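PDB 3Q87: putative uncharacterized protein ECU08_1170 from Encephalitozoon cuniculi, which binds zinc and pairs with the methyltransferase Mtq2, probably as the activating subunit of the complex that methylates translation termination factor eRF1. Local coordinates for residues Met17-Leu22 against Arg101-Gly106; Leu22-Ala27 against Ile93-Gly98; Lys38-His43 against Lys85-Leu90. All blocks are in the same frame, centred on the assembly; numbering follows the deposited sequence.

Contact 1: residues Met17-Leu22 against Arg101-Gly106. With ZN (zinc ion), chain C.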
loop_
_atom_site.group_PDB
_atom_site.type_symbol
_atom_site.label_atom_id
_atom_site.label_comp_id
_atom_site.label_asym_id
_atom_site.label_seq_id
_atom_site.Cartn_x
_atom_site.Cartn_y
_atom_site.Cartn_z
ATOM N N MET A 17 15.973 -6.814 1.186
ATOM C CA MET A 17 15.889 -5.382 0.906
ATOM C C MET A 17 17.041 -4.934 0.022
ATOM O O MET A 17 18.179 -5.361 0.201
ATOM C CB MET A 17 15.915 -4.547 2.193
ATOM C CG MET A 17 14.575 -4.371 2.902
ATOM S SD MET A 17 13.266 -3.651 1.886
ATOM C CE MET A 17 12.438 -5.147 1.385
ATOM N N THR A 18 16.721 -4.067 -0.928
ATOM C CA THR A 18 17.686 -3.421 -1.786
ATOM C C THR A 18 17.258 -1.957 -1.848
ATOM O O THR A 18 16.239 -1.590 -1.267
ATOM C CB THR A 18 17.620 -3.994 -3.201
ATOM O OG1 THR A 18 16.330 -3.727 -3.745
ATOM C CG2 THR A 18 17.842 -5.512 -3.194
ATOM N N LYS A 19 18.012 -1.127 -2.554
ATOM C CA LYS A 19 17.660 0.285 -2.693
ATOM C C LYS A 19 16.962 0.528 -4.019
ATOM O O LYS A 19 17.481 0.142 -5.060
ATOM C CB LYS A 19 18.918 1.147 -2.641
ATOM C CG LYS A 19 19.728 1.000 -1.377
ATOM C CD LYS A 19 21.135 1.546 -1.589
ATOM C CE LYS A 19 22.133 0.968 -0.587
ATOM N NZ LYS A 19 23.528 1.376 -0.916
ATOM N N LEU A 20 15.788 1.152 -3.990
ATOM C CA LEU A 20 15.118 1.531 -5.229
ATOM C C LEU A 20 15.554 2.938 -5.591
ATOM O O LEU A 20 15.367 3.857 -4.804
ATOM C CB LEU A 20 13.595 1.466 -5.081
ATOM C CG LEU A 20 13.050 0.088 -4.661
ATOM C CD1 LEU A 20 11.515 0.064 -4.628
ATOM C CD2 LEU A 20 13.610 -1.002 -5.572
ATOM N N ILE A 21 16.137 3.105 -6.773
ATOM C CA ILE A 21 16.635 4.418 -7.191
ATOM C C ILE A 21 15.657 5.110 -8.124
ATOM O O ILE A 21 15.184 4.524 -9.088
ATOM C CB ILE A 21 18.017 4.324 -7.877
ATOM C CG1 ILE A 21 18.995 3.531 -7.004
ATOM C CG2 ILE A 21 18.578 5.715 -8.156
ATOM C CD1 ILE A 21 19.144 4.092 -5.599
ATOM N N LEU A 22 15.369 6.370 -7.823
ATOM C CA LEU A 22 14.383 7.152 -8.547
ATOM C C LEU A 22 14.992 7.857 -9.751
ATOM O O LEU A 22 16.028 8.514 -9.639
ATOM C CB LEU A 22 13.769 8.190 -7.599
ATOM C CG LEU A 22 12.493 8.980 -7.925
ATOM C CD1 LEU A 22 12.830 10.396 -8.274
ATOM C CD2 LEU A 22 11.619 8.354 -9.026
ATOM N N ARG A 101 14.283 1.982 -9.884
ATOM C CA ARG A 101 15.153 0.880 -10.298
ATOM C C ARG A 101 15.811 0.196 -9.093
ATOM O O ARG A 101 16.448 0.852 -8.285
ATOM C CB ARG A 101 16.239 1.392 -11.267
ATOM C CG ARG A 101 17.291 0.323 -11.635
ATOM C CD ARG A 101 18.302 0.798 -12.678
ATOM N NE ARG A 101 18.834 2.122 -12.380
ATOM C CZ ARG A 101 19.796 2.361 -11.493
ATOM N NH1 ARG A 101 20.327 1.359 -10.798
ATOM N NH2 ARG A 101 20.226 3.603 -11.297
ATOM N N CYS A 102 15.655 -1.121 -8.984
ATOM C CA CYS A 102 16.334 -1.889 -7.950
ATOM C C CYS A 102 17.833 -1.860 -8.201
ATOM O O CYS A 102 18.277 -2.234 -9.271
ATOM C CB CYS A 102 15.873 -3.345 -7.964
ATOM S SG CYS A 102 16.844 -4.412 -6.814
ATOM N N ASP A 103 18.611 -1.425 -7.218
ATOM C CA ASP A 103 20.052 -1.293 -7.412
ATOM C C ASP A 103 20.762 -2.637 -7.506
ATOM O O ASP A 103 21.896 -2.691 -7.959
ATOM C CB ASP A 103 20.690 -0.422 -6.322
ATOM C CG ASP A 103 20.654 -1.079 -4.942
ATOM O OD1 ASP A 103 19.954 -2.101 -4.772
ATOM O OD2 ASP A 103 21.331 -0.579 -4.020
ATOM N N MET A 104 20.102 -3.720 -7.094
ATOM C CA MET A 104 20.747 -5.027 -7.121
ATOM C C MET A 104 20.469 -5.831 -8.390
ATOM O O MET A 104 21.393 -6.416 -8.964
ATOM C CB MET A 104 20.393 -5.859 -5.884
ATOM C CG MET A 104 20.926 -5.268 -4.578
ATOM S SD MET A 104 22.728 -5.332 -4.432
ATOM C CE MET A 104 22.977 -7.097 -4.654
ATOM N N CYS A 105 19.213 -5.878 -8.828
ATOM C CA CYS A 105 18.888 -6.686 -10.001
ATOM C C CYS A 105 18.494 -5.837 -11.204
ATOM O O CYS A 105 18.275 -6.371 -12.284
ATOM C CB CYS A 105 17.773 -7.674 -9.682
ATOM S SG CYS A 105 16.162 -6.864 -9.608
ATOM N N GLY A 106 18.409 -4.518 -11.022
ATOM C CA GLY A 106 18.042 -3.628 -12.118
ATOM C C GLY A 106 16.579 -3.629 -12.563
ATOM O O GLY A 106 16.231 -2.972 -13.532
HETATM ZN ZN ZN C . 15.876 -6.430 -7.328
#

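Contact 2: residues Leu22-Ala27 against Ile93-Gly98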
loop_
_atom_site.group_PDB
_atom_site.type_symbol
_atom_site.label_atom_id
_atom_site.label_comp_id
_atom_site.label_asym_id
_atom_site.label_seq_id
_atom_site.Cartn_x
_atom_site.Cartn_y
_atom_site.Cartn_z
ATOM N N LEU A 22 15.369 6.370 -7.823
ATOM C CA LEU A 22 14.383 7.152 -8.547
ATOM C C LEU A 22 14.992 7.857 -9.751
ATOM O O LEU A 22 16.028 8.514 -9.639
ATOM C CB LEU A 22 13.769 8.190 -7.599
ATOM C CG LEU A 22 12.493 8.980 -7.925
ATOM C CD1 LEU A 22 12.830 10.396 -8.274
ATOM C CD2 LEU A 22 11.619 8.354 -9.026
ATOM N N GLU A 23 14.344 7.703 -10.903
ATOM C CA GLU A 23 14.587 8.572 -12.043
ATOM C C GLU A 23 13.317 9.364 -12.317
ATOM O O GLU A 23 12.233 8.796 -12.430
ATOM C CB GLU A 23 14.987 7.774 -13.277
ATOM C CG GLU A 23 14.688 8.498 -14.569
ATOM C CD GLU A 23 15.787 8.331 -15.588
ATOM O OE1 GLU A 23 15.471 8.062 -16.771
ATOM O OE2 GLU A 23 16.969 8.468 -15.197
ATOM N N CYS A 24 13.459 10.678 -12.425
ATOM C CA CYS A 24 12.311 11.559 -12.492
ATOM C C CYS A 24 12.240 12.311 -13.818
ATOM O O CYS A 24 13.056 13.190 -14.078
ATOM C CB CYS A 24 12.376 12.544 -11.330
ATOM S SG CYS A 24 10.964 13.640 -11.203
ATOM N N GLU A 25 11.275 11.961 -14.664
ATOM C CA GLU A 25 11.040 12.752 -15.863
ATOM C C GLU A 25 10.300 14.040 -15.503
ATOM O O GLU A 25 10.754 15.139 -15.821
ATOM C CB GLU A 25 10.281 11.966 -16.928
ATOM C CG GLU A 25 10.340 12.615 -18.307
ATOM C CD GLU A 25 11.772 12.900 -18.761
ATOM O OE1 GLU A 25 12.546 11.930 -18.947
ATOM O OE2 GLU A 25 12.126 14.092 -18.938
ATOM N N LYS A 26 9.164 13.925 -14.828
ATOM C CA LYS A 26 8.529 15.139 -14.339
ATOM C C LYS A 26 7.857 15.010 -12.976
ATOM O O LYS A 26 7.279 13.971 -12.640
ATOM C CB LYS A 26 7.586 15.737 -15.384
ATOM C CG LYS A 26 6.362 14.927 -15.679
ATOM C CD LYS A 26 5.273 15.809 -16.276
ATOM C CE LYS A 26 4.889 16.958 -15.342
ATOM N NZ LYS A 26 3.510 17.480 -15.635
ATOM N N ALA A 27 7.954 16.088 -12.202
ATOM C CA ALA A 27 7.454 16.139 -10.838
ATOM C C ALA A 27 6.751 17.463 -10.590
ATOM O O ALA A 27 7.160 18.489 -11.123
ATOM C CB ALA A 27 8.600 15.983 -9.859
ATOM N N ILE A 93 6.091 16.589 -2.623
ATOM C CA ILE A 93 6.427 16.425 -4.029
ATOM C C ILE A 93 5.740 15.197 -4.586
ATOM O O ILE A 93 5.651 14.176 -3.914
ATOM C CB ILE A 93 7.936 16.228 -4.229
ATOM C CG1 ILE A 93 8.718 17.415 -3.661
ATOM C CG2 ILE A 93 8.249 16.027 -5.706
ATOM C CD1 ILE A 93 10.225 17.237 -3.738
ATOM N N ASP A 94 5.294 15.286 -5.831
ATOM C CA ASP A 94 4.696 14.148 -6.501
ATOM C C ASP A 94 5.369 13.894 -7.849
ATOM O O ASP A 94 5.327 14.741 -8.749
ATOM C CB ASP A 94 3.201 14.385 -6.702
ATOM C CG ASP A 94 2.520 13.215 -7.380
ATOM O OD1 ASP A 94 2.646 12.077 -6.864
ATOM O OD2 ASP A 94 1.858 13.434 -8.420
ATOM N N VAL A 95 5.998 12.734 -7.984
ATOM C CA VAL A 95 6.580 12.352 -9.257
ATOM C C VAL A 95 5.447 11.830 -10.125
ATOM O O VAL A 95 4.814 10.829 -9.784
ATOM C CB VAL A 95 7.662 11.252 -9.096
ATOM C CG1 VAL A 95 8.241 10.867 -10.448
ATOM C CG2 VAL A 95 8.760 11.717 -8.172
ATOM N N VAL A 96 5.170 12.510 -11.234
ATOM C CA VAL A 96 4.100 12.055 -12.105
ATOM C C VAL A 96 4.660 11.117 -13.172
ATOM O O VAL A 96 4.016 10.146 -13.548
ATOM C CB VAL A 96 3.286 13.228 -12.738
ATOM C CG1 VAL A 96 3.038 14.337 -11.715
ATOM C CG2 VAL A 96 4.006 13.781 -13.911
ATOM N N GLU A 97 5.877 11.391 -13.628
ATOM C CA GLU A 97 6.512 10.580 -14.663
ATOM C C GLU A 97 7.949 10.254 -14.275
ATOM O O GLU A 97 8.707 11.137 -13.903
ATOM C CB GLU A 97 6.488 11.307 -16.009
ATOM C CG GLU A 97 5.091 11.685 -16.491
ATOM C CD GLU A 97 4.277 10.491 -16.983
ATOM O OE1 GLU A 97 4.879 9.506 -17.475
ATOM O OE2 GLU A 97 3.029 10.549 -16.884
ATOM N N GLY A 98 8.310 8.979 -14.344
ATOM C CA GLY A 98 9.649 8.567 -13.971
ATOM C C GLY A 98 9.778 7.070 -13.800
ATOM O O GLY A 98 9.045 6.300 -14.423
#

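Contact 3: residues Lys38-His43 against Lys85-Leu90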
loop_
_atom_site.group_PDB
_atom_site.type_symbol
_atom_site.label_atom_id
_atom_site.label_comp_id
_atom_site.label_asym_id
_atom_site.label_seq_id
_atom_site.Cartn_x
_atom_site.Cartn_y
_atom_site.Cartn_z
ATOM N N LYS A 38 0.535 12.553 8.086
ATOM C CA LYS A 38 1.741 12.301 7.315
ATOM C C LYS A 38 2.711 11.506 8.155
ATOM O O LYS A 38 3.608 12.063 8.771
ATOM C CB LYS A 38 2.405 13.618 6.892
ATOM C CG LYS A 38 1.737 14.313 5.714
ATOM C CD LYS A 38 2.489 15.580 5.308
ATOM C CE LYS A 38 1.967 16.794 6.039
ATOM N NZ LYS A 38 0.624 17.193 5.521
ATOM N N ILE A 39 2.525 10.198 8.183
ATOM C CA ILE A 39 3.436 9.325 8.887
ATOM C C ILE A 39 4.365 8.650 7.877
ATOM O O ILE A 39 3.906 8.154 6.845
ATOM C CB ILE A 39 2.645 8.276 9.650
ATOM C CG1 ILE A 39 1.625 8.973 10.553
ATOM C CG2 ILE A 39 3.561 7.392 10.466
ATOM C CD1 ILE A 39 0.795 8.027 11.338
ATOM N N PHE A 40 5.668 8.664 8.155
ATOM C CA PHE A 40 6.631 7.927 7.325
ATOM C C PHE A 40 7.595 7.046 8.123
ATOM O O PHE A 40 7.689 7.150 9.346
ATOM C CB PHE A 40 7.384 8.866 6.371
ATOM C CG PHE A 40 8.369 9.791 7.050
ATOM C CD1 PHE A 40 7.930 10.876 7.807
ATOM C CD2 PHE A 40 9.738 9.602 6.890
ATOM C CE1 PHE A 40 8.838 11.743 8.418
ATOM C CE2 PHE A 40 10.658 10.470 7.496
ATOM C CZ PHE A 40 10.203 11.538 8.260
ATOM N N ASN A 41 8.289 6.157 7.420
ATOM C CA ASN A 41 9.217 5.211 8.033
ATOM C C ASN A 41 10.588 5.849 8.201
ATOM O O ASN A 41 11.501 5.658 7.381
ATOM C CB ASN A 41 9.294 3.951 7.179
ATOM C CG ASN A 41 7.923 3.406 6.861
ATOM O OD1 ASN A 41 7.290 2.772 7.702
ATOM N ND2 ASN A 41 7.438 3.684 5.654
ATOM N N LYS A 42 10.707 6.629 9.269
ATOM C CA LYS A 42 11.884 7.452 9.509
ATOM C C LYS A 42 13.201 6.691 9.362
ATOM O O LYS A 42 14.111 7.166 8.691
ATOM C CB LYS A 42 11.775 8.138 10.871
ATOM C CG LYS A 42 10.785 9.280 10.861
ATOM C CD LYS A 42 10.598 9.897 12.234
ATOM C CE LYS A 42 9.862 11.221 12.110
ATOM N NZ LYS A 42 9.875 12.006 13.371
ATOM N N HIS A 43 13.291 5.509 9.959
ATOM C CA HIS A 43 14.516 4.725 9.891
ATOM C C HIS A 43 14.989 4.454 8.454
ATOM O O HIS A 43 16.198 4.324 8.203
ATOM C CB HIS A 43 14.358 3.411 10.650
ATOM C CG HIS A 43 13.505 2.406 9.945
ATOM N ND1 HIS A 43 14.031 1.297 9.317
ATOM C CD2 HIS A 43 12.163 2.338 9.769
ATOM C CE1 HIS A 43 13.052 0.589 8.783
ATOM N NE2 HIS A 43 11.907 1.200 9.042
ATOM N N LYS A 85 10.989 19.751 7.678
ATOM C CA LYS A 85 11.545 19.933 6.346
ATOM C C LYS A 85 11.561 18.625 5.563
ATOM O O LYS A 85 11.358 18.619 4.351
ATOM C CB LYS A 85 12.948 20.543 6.433
ATOM C CG LYS A 85 12.920 22.036 6.679
ATOM C CD LYS A 85 14.153 22.543 7.415
ATOM C CE LYS A 85 13.950 23.995 7.848
ATOM N NZ LYS A 85 14.986 24.473 8.805
ATOM N N ILE A 86 11.805 17.521 6.260
ATOM C CA ILE A 86 11.793 16.205 5.635
ATOM C C ILE A 86 10.386 15.859 5.127
ATOM O O ILE A 86 10.203 15.543 3.947
ATOM C CB ILE A 86 12.301 15.130 6.617
ATOM C CG1 ILE A 86 13.684 15.517 7.148
ATOM C CG2 ILE A 86 12.354 13.758 5.959
ATOM C CD1 ILE A 86 14.687 15.865 6.065
ATOM N N LYS A 87 9.400 15.933 6.020
ATOM C CA LYS A 87 7.996 15.706 5.669
ATOM C C LYS A 87 7.595 16.523 4.454
ATOM O O LYS A 87 6.864 16.058 3.584
ATOM C CB LYS A 87 7.088 16.132 6.819
ATOM C CG LYS A 87 6.884 15.131 7.939
ATOM C CD LYS A 87 5.986 15.771 9.003
ATOM C CE LYS A 87 5.892 14.959 10.281
ATOM N NZ LYS A 87 4.888 13.865 10.199
ATOM N N GLU A 88 8.050 17.766 4.418
ATOM C CA GLU A 88 7.700 18.670 3.340
ATOM C C GLU A 88 8.275 18.164 2.017
ATOM O O GLU A 88 7.644 18.268 0.968
ATOM C CB GLU A 88 8.235 20.065 3.669
ATOM C CG GLU A 88 7.766 21.177 2.753
ATOM C CD GLU A 88 8.192 22.548 3.258
ATOM O OE1 GLU A 88 8.096 22.786 4.485
ATOM O OE2 GLU A 88 8.623 23.380 2.430
ATOM N N PHE A 89 9.483 17.616 2.069
ATOM C CA PHE A 89 10.105 17.059 0.876
ATOM C C PHE A 89 9.434 15.730 0.495
ATOM O O PHE A 89 9.140 15.487 -0.670
ATOM C CB PHE A 89 11.608 16.861 1.121
ATOM C CG PHE A 89 12.385 16.399 -0.091
ATOM C CD1 PHE A 89 12.763 17.296 -1.078
ATOM C CD2 PHE A 89 12.777 15.067 -0.215
ATOM C CE1 PHE A 89 13.498 16.878 -2.181
ATOM C CE2 PHE A 89 13.513 14.638 -1.314
ATOM C CZ PHE A 89 13.872 15.547 -2.301
ATOM N N LEU A 90 9.166 14.894 1.487
ATOM C CA LEU A 90 8.712 13.529 1.212
ATOM C C LEU A 90 7.217 13.455 0.884
ATOM O O LEU A 90 6.760 12.523 0.217
ATOM C CB LEU A 90 9.070 12.603 2.375
ATOM C CG LEU A 90 10.565 12.332 2.610
ATOM C CD1 LEU A 90 10.793 11.487 3.858
ATOM C CD2 LEU A 90 11.223 11.663 1.399
#

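Contact 1: residues Met17-Leu22 against Arg101-Gly106
Thr18 and Lys19 pack against Cys102, Asp103 and Met104 where two antiparallel strands run into the zinc site. Leu20 and Cys102 form a non-hydrogen-bonded pair, and next to it Ile21 and Arg101 form a hydrogen-bonded one, closed by Ile21 N to Arg101 O (2.7 Å, 173° at the hydrogen) and Arg101 N to Ile21 O (2.8 Å). Beyond the last bridge Asp103 adds two further bonds to Lys19. Its N donates to Lys19 O, while its carboxylate folds back, CG lying between backbone N and carbonyl carbon (chi1 68°), and OD1 takes Lys19 N at 3.1 Å from above the carboxylate plane. Asp103 thus holds both the N and the O of Lys19, one with its carboxylate and the other with its backbone N.

The tight part is the buried Thr18. Its CG2 presses on Met104 CG at 3.4 Å, its CB meets Asp103 OD1, and OG1 lies 3.2 Å from Cys102 SG. That sulfur binds the zinc ion at 2.3 Å and also accepts Cys105 N and, weakly, Met104 N, as in a zinc knuckle; Cys105 SG binds the same metal, and Cys11 and Cys14 complete the site. The solvent side is looser: the aliphatic chain of Lys19 passes over Asp103 OD2, but NZ stays 4.3 Å from it and is salt-bridged to Glu51, and Arg101 lays one guanidinium face over Ile21 CB. Within the four-stranded antiparallel sheet, strand 20-24 is outermost and pairs with 98-102, whose other neighbour is strand 108-112; Glu51 belongs to helix 42-59.

Contact 2: residues Leu22-Ala27 against Ile93-Gly98
Lys26 and Glu97 face each other across a pair of classic beta bulges, where both segments turn a corner from one sheet into another. Glu97 O serves two donors on the facing segment: Lys26 N at 3.0 Å and, through a weak, bent bond, Glu25 N at 2.8 Å. The second bulge mirrors this sharing, for Lys26 O accepts both Val96 N (2.9 Å) and Glu97 N (3.1 Å, 173° at the hydrogen), each lying in the carbonyl plane. Four donors are therefore served by two carbonyl oxygens.

The carboxylates of Glu97 and Asp94 find partners elsewhere: Glu97 OE2 accepts Gly113 N, and the Asp94 carboxylate takes Met1 N on OD1 and Ser114 OG on OD2. Lys26 NZ has a long, weak ion pair with Glu28. With CG between its backbone N and carbonyl carbon (chi1 68°), the Lys26 side chain crosses Val96 CG2 obliquely, CD at a tight 3.4 Å and CG modelled closer still, doubtfully so, while CG also lies beside Glu97 CG.

Gly98 sits against Cys24, their CA atoms 4.3 Å apart, and Glu23 O lies 3.0 Å from Gly98 CA, the two backbones meeting directly there. On the face carrying Cys24, Ala27 and Val95, Cys24 SG meets Val95 CG1, and Ala27 CB approaches Ile93 CG2 at 4.2 Å. The corner joins the two-stranded sheet of 26-29 and 93-96 to the larger sheet, in which 20-24 pairs with 98-102; Leu22 and Val95 both rest on Ile111 of strand 108-112, and Ser59 OG of helix 42-59 donates to Leu22 O.

Contact 3: residues Lys38-His43 against Lys85-Leu90
The loop leading into helix 42-59 packs on helix 84-91 through one aromatic ring and one lysine. Phe40 is the buried wedge. Its chi1 of 70° sets CG between the backbone N and the carbonyl carbon, and ring atoms CD2, CE1, CE2 and CZ meet three side chains of the helix, Ile86, Lys87 and Leu90, obliquely. CD2 meets Leu90 CD1 at 3.7 Å, CZ meets Ile86 CG2 at 3.9 Å, and CE1 touches Lys87 CG at the same distance. The Ile86 and Leu90 side chains, one helical turn apart, both cross that of Phe40 at about a right angle. One face of the ring is covered from within its own segment by Lys42 CG, offset toward the rim.

Lys87 adds the polar link. Its chain turns at the end (chi4 -83°), and NZ donates to Lys38 O at 2.6 Å, nearly in line with the carbonyl; a long, weak ion pair with Asp83 is its second tie. Phe76 of helix 70-78 also touches Phe40 and Ile86, while Ile39 N bonds to Thr46 of the methyltransferase chain. Asn41 centres an inverse gamma turn, and the contact seats this loop on helix 84-91 in the helical part of the Trm112-like protein.

Overall arrangement
The contacts are nested along the chain: contact 3 lies within the loop closed by contact 2, and contact 2 within that closed by contact 1. Contacts 1 and 2 share Leu22 and strand 20-24, their centres 16 Å apart, so the paired strands lead from the zinc end to the corner with the second sheet. The side chain of Leu22 is about 12 Å from that of the zinc ligand Cys102. Contact 3, in the helical part, has its centre 17 Å from that of contact 2 and 20 Å from that of contact 1; contacts 1 and 3 lie on opposite sides of the chain's centre. Their segments reach the methyltransferase chain through Met17 and Ile39, beside the contacts themselves; contact 2 does not.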